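Local atomic coordinates of hydrolase (Rhizobium meliloti, PDB entry 5HOE), a protein that acts as an octameric carbohydrate acetylesterase of the GDSL-like, SGNH hydrolase type, probably removing acetyl groups by ester hydrolysis. Residues 70-75 with 107-112; 75-80 with 112-117; 130-135 with 144-149; 17-22 with 98-103; 152-157 with 194-199. All blocks are in the same frame, centred on the assembly; numbering follows the deposited sequence. Where two conformers were deposited one is given.

Interaction 4 comes first. It pairs strand 17-23 with strand 100-104 and closes a loop of 75 residues. That loop holds 70-75 and 75-80. Their partners lie past strand 100-104, so interactions 1 and 2 both cross interaction 4. Interactions 1 and 2 also cross each other and share Asp75 and Ser112. They join the loop after strand 60-66 to the loop before helix 118-133. Interaction 3 follows in series with a short loop and lays the end of that helix on strand 147-152, whose Leu149 bonds to Val101 of interaction 4. Interaction 5 is last. It ties the end of strand 147-152 to strand 192-195 at one edge of the sheet.

Interaction 1 (70-75 with 107-112); sequences RTTSLD and TNDTKS. With PO4 (phosphate ion), chain E.
The carboxylate of Asp109 grips Thr72 with both oxygens. Thr72 N donates to Asp109 OD1 at 2.9 Å, and Thr72 OG1 donates to Asp109 OD2 at 2.6 Å. Each oxygen uses its syn lone pair, so the carboxylate closes on backbone and hydroxyl together. Asp109 OD2 also forms a salt bridge with Arg116, which probably helps keep the carboxylate ionised. Asn108 makes the second link. Its ND2 donates to Arg70 O at 2.9 Å, nearly straight at 169°, from above the carbonyl plane. A water bridges the same Arg70 O to Asn108 N. The other hydrogen of Asn108 ND2 goes to phosphate O1, also at 2.9 Å. The ion is held as well by Ser25 N, Ala69 N and His209 NE2. Asn108 ND2, Ser25 N and Ala69 N are consistent with the oxyanion hole of SGNH hydrolases, and His209 is probably the catalytic histidine. Arg70 O fixes the Asn108 amide. An alanine at Asp109 would remove both bonds to Thr72 and would probably loosen the 70-75 loop and leave Arg116 less well held. Packing is modest. Leu74 CD1 lies 3.7 Å from Asp109 OD2, and Thr71 CG2 lies 4.2 Å from Asn108 CB. The contact joins the loops after strands 60-66 and 100-104. Arg70 packs on Tyr87 of helix 84-95, while Asp109 and Thr110 touch Ile121 of helix 118-133.

Interaction 2 (75-80 with 112-117); sequences DDPNDA and SYFHRT
Tyr113 holds its ring in the crowded position between its backbone N and carbonyl carbon (chi1 55°). This turns the phenol toward the 75-80 loop. Tyr113 OH donates to Asp76 OD2 at 2.8 Å, on the syn lone pair. The acceptor lies at the ring edge, and the carboxylate stands almost upright to the ring, with 80° between their planes. Asp76 reaches it with CG anti to its backbone N. Its other oxygen closes an Asx turn: Asn78 N donates to Asp76 OD1 at 3.0 Å, on the anti lone pair. A type I turn runs over the same residues, from Asp76 to Asp79. Around this polar link the packing is light. Pro77 CD sits 3.7 Å from Tyr113 CE1. Phe114 brings its edge to the Asp75 carbonyl, with CE1 3.6 Å from Asp75 O, and Tyr113 CE1 lies over one of its faces. Nearby, a neighbouring subunit of the octamer takes part: its Asn123 O accepts from Asn78 ND2, and its Glu120 packs on Tyr113. The Asp76 carboxylate is buried, yet each oxygen has a donor, so it is likely to stay charged and to act as the polar link between the two loops.

Interaction 3 (130-135 with 144-149); sequences GQVLTC and PAPKVL
Val132 places CG1 anti to its backbone N (chi1 -178°), which aims this methyl at the strand. Val148 also has CG1 anti to its N, and so CG2 lies beside the N and faces the helix. The two branches meet at 3.5 Å, Val132 CG1 to Val148 CG2, with the side chains crossing obliquely. The setting is a beta-alpha-beta crossover of the alpha/beta fold. Strand 100-104 leads into helix 118-133, and strand 147-152 then returns parallel to strand 100-104 and next to it. The contact joins the last turn of the helix to the start of the returning strand. Val132 CG1 also touches the ring of Pro146, 3.8 Å from its CG. Leu133 starts away from the strand, but its CD2 comes back to within 4.1 Å of Val148 CG2, so two helix residues grip one valine methyl. Beyond the helix end, Cys135 carries SG in the crowded position between its N and carbonyl carbon. There the sulfur reaches Pro146 CD at 3.4 Å. Ala145 turns its methyl to the helix end and sits 3.7 Å from Leu133 O. No hydrogen bond runs between the two segments; apolar surface carries the contact. Leu92 of helix 84-95 packs on both Val132 and Cys135, and Val191 covers Leu133 and Val148. Just past the helix end, at Thr134, the carbonyl of Gly130 takes two donors: Thr134 N at 3.0 Å and Thr134 OG1 at 2.9 Å, the hydroxyl standing above the carbonyl plane.

Interaction 4 (17-22 with 98-103); sequences RSVLCF and LDLVII
Val19 and Ile102 meet on one face of the sheet. Val19 CG1 lies 3.6 Å from Ile102 CD1, and Leu100 CD2 lies beside Val19 CG1 as well. Met52 of helix 48-56 packs on this face, against Cys21 and Ile102. On the other face Leu20 and Val101 lie side by side and point the same way. Leu98 CD1 reaches Leu20 CB at 4.1 Å, and Leu92 of helix 84-95 covers Leu20 and Val101. These are neighbouring parallel strands inside the five-stranded sheet of the SGNH hydrolase fold, with helices on both faces. Their short segments run 19° apart. Leu20 is gripped at both ends, with N bonded to Leu100 O and O accepting from Ile102 N at 2.8 Å. Phe22 N then donates to Ile102 O at 171°, nearly along the C=O axis. At the start of the strands Asp99 takes over. Its OD1 accepts from Ser18 N at 2.9 Å on the anti lone pair, and Asp99 N donates to Ser18 O. An alanine at Asp99 would lose the carboxylate bond to Ser18 N and would probably leave this strand end less firmly paired. Arg17 NH1 and Asp99 OD2 form a long salt bridge of 3.9 Å, and a water bridges the same two atoms.

Interaction 5 (152-157 with 194-199); sequences APPPLA and FAAGDC
Ala196 sets its methyl against the ring of Pro154, with CB 3.9 Å from Pro154 CD. The same CB lies only 3.1 Å from Ala152 O, a tight approach. It is brought there by the backbone bond next to it: Ala196 N donates to Ala152 O at 3.0 Å, in the carbonyl plane. At its other end, Ala152 N donates to Phe194 O at 3.1 Å. Both bonds are somewhat bent, at 147° and 145°. They frame a parallel bridge between Ala152 and Ala195, whose methyls lie on the same face of the sheet. This is where strand 147-152 ends beside strand 192-195, one of the two outermost strands of the sheet within the chain. The SGNH alpha/beta fold passes here from sheet to loop. Pro153, Pro154 and Pro155 follow, and none has an N-H to continue the pairing. A water steps in instead: it donates to Pro153 O and accepts from Gly197 N at 2.8 Å. Gly197 comes close to the proline run, with its CA 4.3 Å from Pro154 CA. A beta carbon on Gly197 would sit tightly against Pro155 CD. Beyond the bridge residues 196-198 curl up, with Asp198 N bonded to Ala195 O. Tyr182 of helix 171-189 packs on Ala152 and Pro153, and Phe194 packs against Leu218, Ala221 and Ile222 of helix 212-229.

Interaction 1 (70-75 with 107-112)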
# COMPACT_ATOMS: atom_id res chain seq x y z
N ARG A 70 18.00 -8.28 -14.53
CA ARG A 70 17.86 -8.34 -13.07
C ARG A 70 18.81 -7.39 -12.36
O ARG A 70 20.00 -7.29 -12.71
CB ARG A 70 18.10 -9.77 -12.56
CG ARG A 70 18.04 -9.92 -11.04
CD ARG A 70 18.24 -11.35 -10.64
NE ARG A 70 17.00 -12.09 -10.60
CZ ARG A 70 16.89 -13.40 -10.81
NH1 ARG A 70 17.91 -14.16 -11.18
NH2 ARG A 70 15.71 -13.96 -10.66
N THR A 71 18.28 -6.71 -11.34
CA THR A 71 19.03 -5.82 -10.46
C THR A 71 19.30 -6.50 -9.10
O THR A 71 18.67 -7.51 -8.75
CB THR A 71 18.22 -4.55 -10.18
OG1 THR A 71 17.08 -4.87 -9.36
CG2 THR A 71 17.78 -3.87 -11.47
N THR A 72 20.15 -5.89 -8.29
CA THR A 72 20.34 -6.41 -6.93
C THR A 72 19.04 -6.29 -6.10
O THR A 72 18.53 -7.27 -5.54
CB THR A 72 21.50 -5.72 -6.20
OG1 THR A 72 21.21 -4.33 -5.97
CG2 THR A 72 22.83 -5.88 -6.92
N SER A 73 18.50 -5.06 -6.02
CA SER A 73 17.44 -4.77 -5.05
C SER A 73 16.55 -3.63 -5.50
O SER A 73 15.96 -2.93 -4.66
CB SER A 73 18.04 -4.41 -3.70
OG SER A 73 18.94 -3.31 -3.79
N LEU A 74 16.43 -3.42 -6.81
CA LEU A 74 15.67 -2.30 -7.35
C LEU A 74 14.46 -2.81 -8.13
O LEU A 74 14.56 -3.76 -8.90
CB LEU A 74 16.53 -1.49 -8.32
CG LEU A 74 17.68 -0.69 -7.72
CD1 LEU A 74 18.67 -0.38 -8.83
CD2 LEU A 74 17.13 0.60 -7.13
N ASP A 75 13.33 -2.11 -7.97
CA ASP A 75 12.17 -2.36 -8.83
C ASP A 75 12.35 -1.61 -10.15
O ASP A 75 12.53 -0.40 -10.16
CB ASP A 75 10.89 -1.89 -8.16
CG ASP A 75 10.52 -2.70 -6.93
OD1 ASP A 75 10.90 -3.88 -6.81
OD2 ASP A 75 9.83 -2.14 -6.06
N THR A 107 25.43 -4.92 -12.57
CA THR A 107 25.52 -4.19 -13.84
C THR A 107 24.23 -3.44 -14.13
O THR A 107 24.26 -2.27 -14.54
CB THR A 107 25.84 -5.14 -14.98
OG1 THR A 107 27.07 -5.82 -14.71
CG2 THR A 107 25.94 -4.37 -16.30
N ASN A 108 23.07 -4.06 -13.88
CA ASN A 108 21.83 -3.39 -14.25
C ASN A 108 21.48 -2.26 -13.30
O ASN A 108 20.79 -1.32 -13.72
CB ASN A 108 20.70 -4.40 -14.42
CG ASN A 108 20.95 -5.28 -15.60
OD1 ASN A 108 21.29 -4.78 -16.68
ND2 ASN A 108 20.80 -6.59 -15.42
N ASP A 109 21.98 -2.30 -12.07
CA ASP A 109 21.77 -1.18 -11.17
C ASP A 109 22.44 0.11 -11.67
O ASP A 109 22.10 1.20 -11.17
CB ASP A 109 22.38 -1.49 -9.81
CG ASP A 109 21.77 -2.69 -9.10
OD1 ASP A 109 21.58 -3.78 -9.70
OD2 ASP A 109 21.57 -2.55 -7.87
N THR A 110 23.41 0.01 -12.59
CA THR A 110 24.10 1.18 -13.13
C THR A 110 23.32 1.88 -14.24
O THR A 110 23.81 2.90 -14.74
CB THR A 110 25.50 0.83 -13.66
OG1 THR A 110 25.42 0.17 -14.94
CG2 THR A 110 26.31 -0.02 -12.64
N LYS A 111 22.15 1.38 -14.63
CA LYS A 111 21.38 2.03 -15.68
C LYS A 111 21.00 3.46 -15.30
O LYS A 111 20.81 3.78 -14.12
CB LYS A 111 20.14 1.21 -16.00
CG LYS A 111 20.42 -0.12 -16.74
CD LYS A 111 19.14 -0.89 -17.00
CE LYS A 111 19.38 -2.19 -17.74
NZ LYS A 111 18.11 -2.92 -17.97
N SER A 112 20.90 4.30 -16.33
CA SER A 112 20.70 5.74 -16.14
C SER A 112 19.48 6.04 -15.28
O SER A 112 19.54 6.86 -14.35
CB SER A 112 20.57 6.39 -17.51
OG SER A 112 19.45 5.85 -18.22
P PO4 E . 21.30 -7.32 -19.01
O1 PO4 E . 21.08 -8.16 -17.79
O2 PO4 E . 22.66 -6.68 -18.93
O3 PO4 E . 21.08 -7.97 -20.35
O4 PO4 E . 20.24 -6.27 -19.12
O HOH W 1 22.65 -6.75 -12.50

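Interaction 2 (75-80 with 112-117)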
# COMPACT_ATOMS: atom_id res chain seq x y z
N ASP A 75 13.33 -2.11 -7.97
CA ASP A 75 12.17 -2.36 -8.83
C ASP A 75 12.35 -1.61 -10.15
O ASP A 75 12.53 -0.40 -10.16
CB ASP A 75 10.89 -1.89 -8.16
CG ASP A 75 10.52 -2.70 -6.93
OD1 ASP A 75 10.90 -3.88 -6.81
OD2 ASP A 75 9.83 -2.14 -6.06
N ASP A 76 12.32 -2.34 -11.26
CA ASP A 76 12.42 -1.71 -12.58
C ASP A 76 11.05 -1.14 -12.97
O ASP A 76 10.02 -1.81 -12.82
CB ASP A 76 12.88 -2.74 -13.61
CG ASP A 76 13.25 -2.13 -14.96
OD1 ASP A 76 12.35 -1.67 -15.70
OD2 ASP A 76 14.44 -2.15 -15.32
N PRO A 77 11.02 0.08 -13.52
CA PRO A 77 9.72 0.72 -13.78
C PRO A 77 8.88 0.01 -14.81
O PRO A 77 7.66 0.15 -14.79
CB PRO A 77 10.09 2.14 -14.24
CG PRO A 77 11.49 2.09 -14.63
CD PRO A 77 12.15 0.96 -13.85
N ASN A 78 9.49 -0.77 -15.69
CA ASN A 78 8.79 -1.33 -16.83
C ASN A 78 8.59 -2.83 -16.71
O ASN A 78 7.94 -3.43 -17.57
CB ASN A 78 9.53 -1.00 -18.13
CG ASN A 78 9.45 0.47 -18.51
OD1 ASN A 78 8.99 1.34 -17.75
ND2 ASN A 78 9.91 0.76 -19.70
N ASP A 79 9.12 -3.47 -15.66
CA ASP A 79 9.05 -4.93 -15.57
C ASP A 79 9.12 -5.34 -14.11
O ASP A 79 10.15 -5.14 -13.45
CB ASP A 79 10.21 -5.52 -16.38
CG ASP A 79 10.14 -7.01 -16.53
OD1 ASP A 79 9.54 -7.68 -15.67
OD2 ASP A 79 10.72 -7.52 -17.53
N ALA A 80 8.04 -5.96 -13.62
CA ALA A 80 7.93 -6.35 -12.22
C ALA A 80 8.78 -7.58 -11.86
O ALA A 80 8.79 -7.98 -10.70
CB ALA A 80 6.46 -6.61 -11.90
N SER A 112 20.90 4.30 -16.33
CA SER A 112 20.70 5.74 -16.14
C SER A 112 19.48 6.04 -15.28
O SER A 112 19.54 6.86 -14.35
CB SER A 112 20.57 6.39 -17.51
OG SER A 112 19.45 5.85 -18.22
N TYR A 113 18.35 5.39 -15.55
CA TYR A 113 17.09 5.72 -14.89
C TYR A 113 17.00 5.22 -13.44
O TYR A 113 16.02 5.56 -12.77
CB TYR A 113 15.92 5.21 -15.71
CG TYR A 113 15.93 3.73 -16.05
CD1 TYR A 113 15.50 2.80 -15.12
CD2 TYR A 113 16.31 3.27 -17.30
CE1 TYR A 113 15.48 1.43 -15.42
CE2 TYR A 113 16.28 1.92 -17.61
CZ TYR A 113 15.86 1.01 -16.67
OH TYR A 113 15.84 -0.34 -16.98
N PHE A 114 17.98 4.48 -12.92
CA PHE A 114 17.94 4.12 -11.51
C PHE A 114 18.66 5.12 -10.60
O PHE A 114 18.37 5.17 -9.39
CB PHE A 114 18.56 2.74 -11.27
CG PHE A 114 17.73 1.57 -11.75
CD1 PHE A 114 16.40 1.42 -11.37
CD2 PHE A 114 18.31 0.58 -12.55
CE1 PHE A 114 15.67 0.33 -11.80
CE2 PHE A 114 17.58 -0.51 -12.99
CZ PHE A 114 16.28 -0.65 -12.62
N HIS A 115 19.61 5.90 -11.12
CA HIS A 115 20.26 6.96 -10.34
C HIS A 115 20.83 6.44 -9.02
O HIS A 115 20.70 7.06 -7.96
CB HIS A 115 19.31 8.13 -10.11
CG HIS A 115 18.78 8.71 -11.38
ND1 HIS A 115 19.52 9.58 -12.16
CD2 HIS A 115 17.62 8.51 -12.04
CE1 HIS A 115 18.81 9.90 -13.24
NE2 HIS A 115 17.66 9.27 -13.18
N ARG A 116 21.50 5.29 -9.08
CA ARG A 116 22.08 4.67 -7.90
C ARG A 116 23.57 4.98 -7.85
O ARG A 116 24.25 5.01 -8.88
CB ARG A 116 21.86 3.14 -7.92
CG ARG A 116 22.14 2.43 -6.63
CD ARG A 116 21.49 1.02 -6.58
NE ARG A 116 20.33 0.95 -5.69
CZ ARG A 116 19.87 -0.19 -5.16
NH1 ARG A 116 20.49 -1.33 -5.45
NH2 ARG A 116 18.81 -0.19 -4.35
N THR A 117 24.09 5.22 -6.64
CA THR A 117 25.53 5.38 -6.46
C THR A 117 26.19 4.01 -6.38
O THR A 117 25.54 3.02 -6.05
CB THR A 117 25.82 6.08 -5.12
OG1 THR A 117 25.40 5.23 -4.04
CG2 THR A 117 25.12 7.43 -5.02

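Interaction 3 (130-135 with 144-149)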
# COMPACT_ATOMS: atom_id res chain seq x y z
N GLY A 130 23.03 -11.13 2.79
CA GLY A 130 22.30 -11.35 4.03
C GLY A 130 21.16 -12.34 3.89
O GLY A 130 20.88 -13.10 4.81
N GLN A 131 20.46 -12.31 2.75
CA GLN A 131 19.37 -13.27 2.52
C GLN A 131 19.90 -14.69 2.48
O GLN A 131 19.24 -15.62 2.95
CB GLN A 131 18.63 -12.94 1.22
CG GLN A 131 17.75 -11.72 1.33
CD GLN A 131 17.14 -11.29 0.03
OE1 GLN A 131 17.64 -11.61 -1.05
NE2 GLN A 131 16.05 -10.54 0.12
N VAL A 132 21.10 -14.90 1.93
CA VAL A 132 21.68 -16.24 1.96
C VAL A 132 22.10 -16.61 3.38
O VAL A 132 21.81 -17.71 3.86
CB VAL A 132 22.86 -16.35 0.98
CG1 VAL A 132 23.41 -17.75 1.02
CG2 VAL A 132 22.44 -15.98 -0.42
N LEU A 133 22.78 -15.70 4.07
CA LEU A 133 23.32 -16.04 5.38
C LEU A 133 22.22 -16.31 6.41
O LEU A 133 22.49 -17.00 7.40
CB LEU A 133 24.22 -14.91 5.87
CG LEU A 133 25.47 -14.69 5.01
CD1 LEU A 133 26.27 -13.52 5.55
CD2 LEU A 133 26.33 -15.95 4.96
N THR A 134 21.01 -15.80 6.19
CA THR A 134 19.93 -15.99 7.15
C THR A 134 18.93 -17.05 6.71
O THR A 134 17.89 -17.19 7.35
CB THR A 134 19.20 -14.67 7.43
OG1 THR A 134 18.56 -14.19 6.24
CG2 THR A 134 20.17 -13.61 7.95
N CYS A 135 19.23 -17.81 5.64
CA CYS A 135 18.23 -18.69 5.04
C CYS A 135 18.18 -20.09 5.64
O CYS A 135 17.40 -20.92 5.17
CB CYS A 135 18.44 -18.79 3.52
SG CYS A 135 19.71 -19.97 2.96
N PRO A 144 21.84 -26.25 6.86
CA PRO A 144 22.52 -25.01 7.26
C PRO A 144 22.52 -23.96 6.15
O PRO A 144 22.21 -24.23 4.99
CB PRO A 144 23.96 -25.47 7.51
CG PRO A 144 24.14 -26.60 6.57
CD PRO A 144 22.80 -27.32 6.59
N ALA A 145 22.89 -22.75 6.54
CA ALA A 145 23.07 -21.70 5.55
C ALA A 145 24.23 -22.04 4.61
O ALA A 145 25.28 -22.55 5.06
CB ALA A 145 23.34 -20.36 6.22
N PRO A 146 24.09 -21.76 3.31
CA PRO A 146 25.19 -21.93 2.37
C PRO A 146 26.28 -20.90 2.60
O PRO A 146 26.06 -19.85 3.21
CB PRO A 146 24.53 -21.65 1.01
CG PRO A 146 23.09 -21.53 1.24
CD PRO A 146 22.89 -21.21 2.66
N LYS A 147 27.46 -21.19 2.05
CA LYS A 147 28.47 -20.16 1.85
C LYS A 147 28.07 -19.25 0.69
O LYS A 147 27.16 -19.57 -0.10
CB LYS A 147 29.84 -20.81 1.59
CG LYS A 147 30.39 -21.58 2.78
CD LYS A 147 31.69 -22.28 2.46
CE LYS A 147 32.40 -22.76 3.73
NZ LYS A 147 31.51 -23.63 4.55
N VAL A 148 28.76 -18.12 0.57
CA VAL A 148 28.45 -17.10 -0.44
C VAL A 148 29.72 -16.74 -1.19
O VAL A 148 30.76 -16.46 -0.57
CB VAL A 148 27.82 -15.83 0.18
CG1 VAL A 148 27.53 -14.80 -0.90
CG2 VAL A 148 26.55 -16.18 0.91
N LEU A 149 29.64 -16.70 -2.52
CA LEU A 149 30.70 -16.13 -3.34
C LEU A 149 30.12 -14.92 -4.07
O LEU A 149 29.26 -15.07 -4.93
CB LEU A 149 31.25 -17.16 -4.33
CG LEU A 149 32.27 -16.64 -5.33
CD1 LEU A 149 33.53 -16.07 -4.65
CD2 LEU A 149 32.63 -17.74 -6.32

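Interaction 4 (17-22 with 98-103)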
# COMPACT_ATOMS: atom_id res chain seq x y z
N ARG A 17 27.58 -31.83 -3.81
CA ARG A 17 27.34 -30.49 -3.31
C ARG A 17 26.67 -29.64 -4.37
O ARG A 17 26.96 -29.75 -5.56
CB ARG A 17 28.60 -29.82 -2.80
CG ARG A 17 29.82 -30.02 -3.66
CD ARG A 17 31.12 -29.86 -2.87
NE ARG A 17 30.88 -29.62 -1.45
CZ ARG A 17 31.71 -29.98 -0.48
NH1 ARG A 17 31.39 -29.72 0.78
NH2 ARG A 17 32.86 -30.61 -0.75
N SER A 18 25.76 -28.80 -3.90
CA SER A 18 24.89 -28.01 -4.76
C SER A 18 25.31 -26.55 -4.71
O SER A 18 25.62 -26.00 -3.64
CB SER A 18 23.44 -28.18 -4.29
OG SER A 18 23.04 -29.52 -4.56
N VAL A 19 25.34 -25.95 -5.90
CA VAL A 19 25.78 -24.58 -6.08
C VAL A 19 24.72 -23.82 -6.89
O VAL A 19 24.45 -24.17 -8.04
CB VAL A 19 27.15 -24.51 -6.79
CG1 VAL A 19 27.59 -23.07 -6.88
CG2 VAL A 19 28.19 -25.36 -6.04
N LEU A 20 24.14 -22.78 -6.28
CA LEU A 20 23.15 -21.94 -6.93
C LEU A 20 23.83 -20.74 -7.57
O LEU A 20 24.56 -20.01 -6.89
CB LEU A 20 22.14 -21.45 -5.89
CG LEU A 20 21.13 -20.39 -6.37
CD1 LEU A 20 20.29 -20.95 -7.47
CD2 LEU A 20 20.25 -19.86 -5.23
N CYS A 21 23.58 -20.52 -8.86
CA CYS A 21 24.18 -19.41 -9.59
C CYS A 21 23.13 -18.34 -9.86
O CYS A 21 22.27 -18.51 -10.73
CB CYS A 21 24.80 -19.92 -10.88
SG CYS A 21 26.07 -21.20 -10.62
N PHE A 22 23.18 -17.25 -9.11
CA PHE A 22 22.16 -16.20 -9.16
C PHE A 22 22.68 -14.97 -9.91
O PHE A 22 23.65 -14.34 -9.47
CB PHE A 22 21.75 -15.84 -7.73
CG PHE A 22 20.46 -15.04 -7.64
CD1 PHE A 22 19.24 -15.59 -8.03
CD2 PHE A 22 20.45 -13.75 -7.11
CE1 PHE A 22 18.07 -14.87 -7.93
CE2 PHE A 22 19.27 -13.04 -7.02
CZ PHE A 22 18.08 -13.61 -7.41
N LEU A 98 21.87 -26.41 -0.02
CA LEU A 98 22.83 -25.70 -0.85
C LEU A 98 24.14 -25.55 -0.09
O LEU A 98 24.13 -25.15 1.08
CB LEU A 98 22.32 -24.30 -1.24
CG LEU A 98 21.14 -24.22 -2.21
CD1 LEU A 98 20.71 -22.78 -2.32
CD2 LEU A 98 21.52 -24.77 -3.59
N ASP A 99 25.25 -25.84 -0.77
CA ASP A 99 26.57 -25.61 -0.21
C ASP A 99 27.10 -24.21 -0.49
O ASP A 99 27.86 -23.68 0.33
CB ASP A 99 27.56 -26.65 -0.75
CG ASP A 99 27.17 -28.06 -0.37
OD1 ASP A 99 26.35 -28.66 -1.10
OD2 ASP A 99 27.69 -28.58 0.64
N LEU A 100 26.70 -23.60 -1.60
CA LEU A 100 27.27 -22.33 -2.04
C LEU A 100 26.26 -21.61 -2.93
O LEU A 100 25.61 -22.23 -3.78
CB LEU A 100 28.55 -22.58 -2.85
CG LEU A 100 29.23 -21.32 -3.42
CD1 LEU A 100 29.73 -20.38 -2.32
CD2 LEU A 100 30.38 -21.71 -4.34
N VAL A 101 26.16 -20.29 -2.75
CA VAL A 101 25.41 -19.42 -3.64
C VAL A 101 26.42 -18.46 -4.25
O VAL A 101 27.15 -17.79 -3.52
CB VAL A 101 24.31 -18.65 -2.90
CG1 VAL A 101 23.55 -17.75 -3.84
CG2 VAL A 101 23.35 -19.63 -2.24
N ILE A 102 26.48 -18.44 -5.59
CA ILE A 102 27.31 -17.51 -6.34
C ILE A 102 26.40 -16.40 -6.86
O ILE A 102 25.39 -16.69 -7.52
CB ILE A 102 28.02 -18.21 -7.52
CG1 ILE A 102 28.81 -19.42 -7.01
CG2 ILE A 102 28.95 -17.22 -8.24
CD1 ILE A 102 29.44 -20.26 -8.09
N ILE A 103 26.73 -15.15 -6.56
CA ILE A 103 25.91 -14.00 -6.93
C ILE A 103 26.74 -13.09 -7.82
O ILE A 103 27.73 -12.51 -7.36
CB ILE A 103 25.44 -13.21 -5.70
CG1 ILE A 103 24.82 -14.14 -4.65
CG2 ILE A 103 24.42 -12.18 -6.15
CD1 ILE A 103 24.39 -13.44 -3.36
O HOH W 2 29.95 -28.43 2.32

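Interaction 5 (152-157 with 194-199)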
# COMPACT_ATOMS: atom_id res chain seq x y z
N ALA A 152 32.06 -9.69 -8.57
CA ALA A 152 31.91 -8.41 -9.22
C ALA A 152 31.92 -8.62 -10.73
O ALA A 152 32.82 -9.29 -11.25
CB ALA A 152 33.03 -7.44 -8.83
N PRO A 153 30.92 -8.12 -11.45
CA PRO A 153 30.90 -8.29 -12.90
C PRO A 153 32.01 -7.48 -13.56
O PRO A 153 32.53 -6.53 -12.95
CB PRO A 153 29.51 -7.76 -13.29
CG PRO A 153 29.23 -6.73 -12.24
CD PRO A 153 29.80 -7.29 -10.97
N PRO A 154 32.41 -7.82 -14.78
CA PRO A 154 33.41 -7.01 -15.47
C PRO A 154 32.84 -5.65 -15.81
O PRO A 154 31.62 -5.51 -16.01
CB PRO A 154 33.72 -7.83 -16.74
CG PRO A 154 32.48 -8.57 -17.02
CD PRO A 154 31.85 -8.87 -15.65
N PRO A 155 33.67 -4.61 -15.87
CA PRO A 155 33.17 -3.29 -16.23
C PRO A 155 32.52 -3.26 -17.61
O PRO A 155 32.88 -4.03 -18.50
CB PRO A 155 34.43 -2.41 -16.22
CG PRO A 155 35.42 -3.12 -15.38
CD PRO A 155 35.11 -4.59 -15.55
N LEU A 156 31.59 -2.33 -17.78
CA LEU A 156 30.97 -2.08 -19.07
C LEU A 156 32.01 -1.58 -20.09
O LEU A 156 33.10 -1.12 -19.73
CB LEU A 156 29.87 -1.03 -18.92
CG LEU A 156 28.66 -1.46 -18.09
CD1 LEU A 156 27.79 -0.27 -17.76
CD2 LEU A 156 27.83 -2.49 -18.85
N ALA A 157 31.65 -1.68 -21.36
CA ALA A 157 32.46 -1.20 -22.47
C ALA A 157 31.68 -0.18 -23.30
O ALA A 157 30.47 -0.01 -23.10
CB ALA A 157 32.89 -2.38 -23.34
N PHE A 194 35.22 -12.79 -5.70
CA PHE A 194 35.93 -12.99 -6.97
C PHE A 194 35.64 -11.83 -7.91
O PHE A 194 34.48 -11.51 -8.16
CB PHE A 194 35.54 -14.31 -7.65
CG PHE A 194 36.19 -14.50 -8.98
CD1 PHE A 194 37.57 -14.66 -9.07
CD2 PHE A 194 35.46 -14.47 -10.16
CE1 PHE A 194 38.18 -14.82 -10.30
CE2 PHE A 194 36.08 -14.63 -11.38
CZ PHE A 194 37.43 -14.80 -11.45
N ALA A 195 36.70 -11.18 -8.40
CA ALA A 195 36.55 -10.08 -9.36
C ALA A 195 36.60 -10.65 -10.78
O ALA A 195 37.65 -11.04 -11.27
CB ALA A 195 37.64 -9.04 -9.16
N ALA A 196 35.45 -10.69 -11.46
CA ALA A 196 35.46 -11.21 -12.82
C ALA A 196 36.41 -10.42 -13.71
O ALA A 196 37.05 -10.99 -14.60
CB ALA A 196 34.04 -11.21 -13.39
N GLY A 197 36.54 -9.11 -13.48
CA GLY A 197 37.40 -8.26 -14.29
C GLY A 197 38.88 -8.54 -14.15
O GLY A 197 39.66 -8.00 -14.95
N ASP A 198 39.30 -9.31 -13.14
CA ASP A 198 40.68 -9.75 -13.03
C ASP A 198 41.00 -10.86 -14.02
O ASP A 198 42.18 -11.14 -14.27
CB ASP A 198 40.97 -10.23 -11.61
CG ASP A 198 41.02 -9.09 -10.60
OD1 ASP A 198 41.01 -7.90 -11.00
OD2 ASP A 198 41.08 -9.39 -9.39
N CYS A 199 39.97 -11.44 -14.62
CA CYS A 199 40.10 -12.61 -15.47
C CYS A 199 39.54 -12.39 -16.87
O CYS A 199 40.09 -12.94 -17.83
CB CYS A 199 39.37 -13.78 -14.81
SG CYS A 199 39.21 -15.21 -15.83
O HOH W 3 35.25 -7.31 -11.72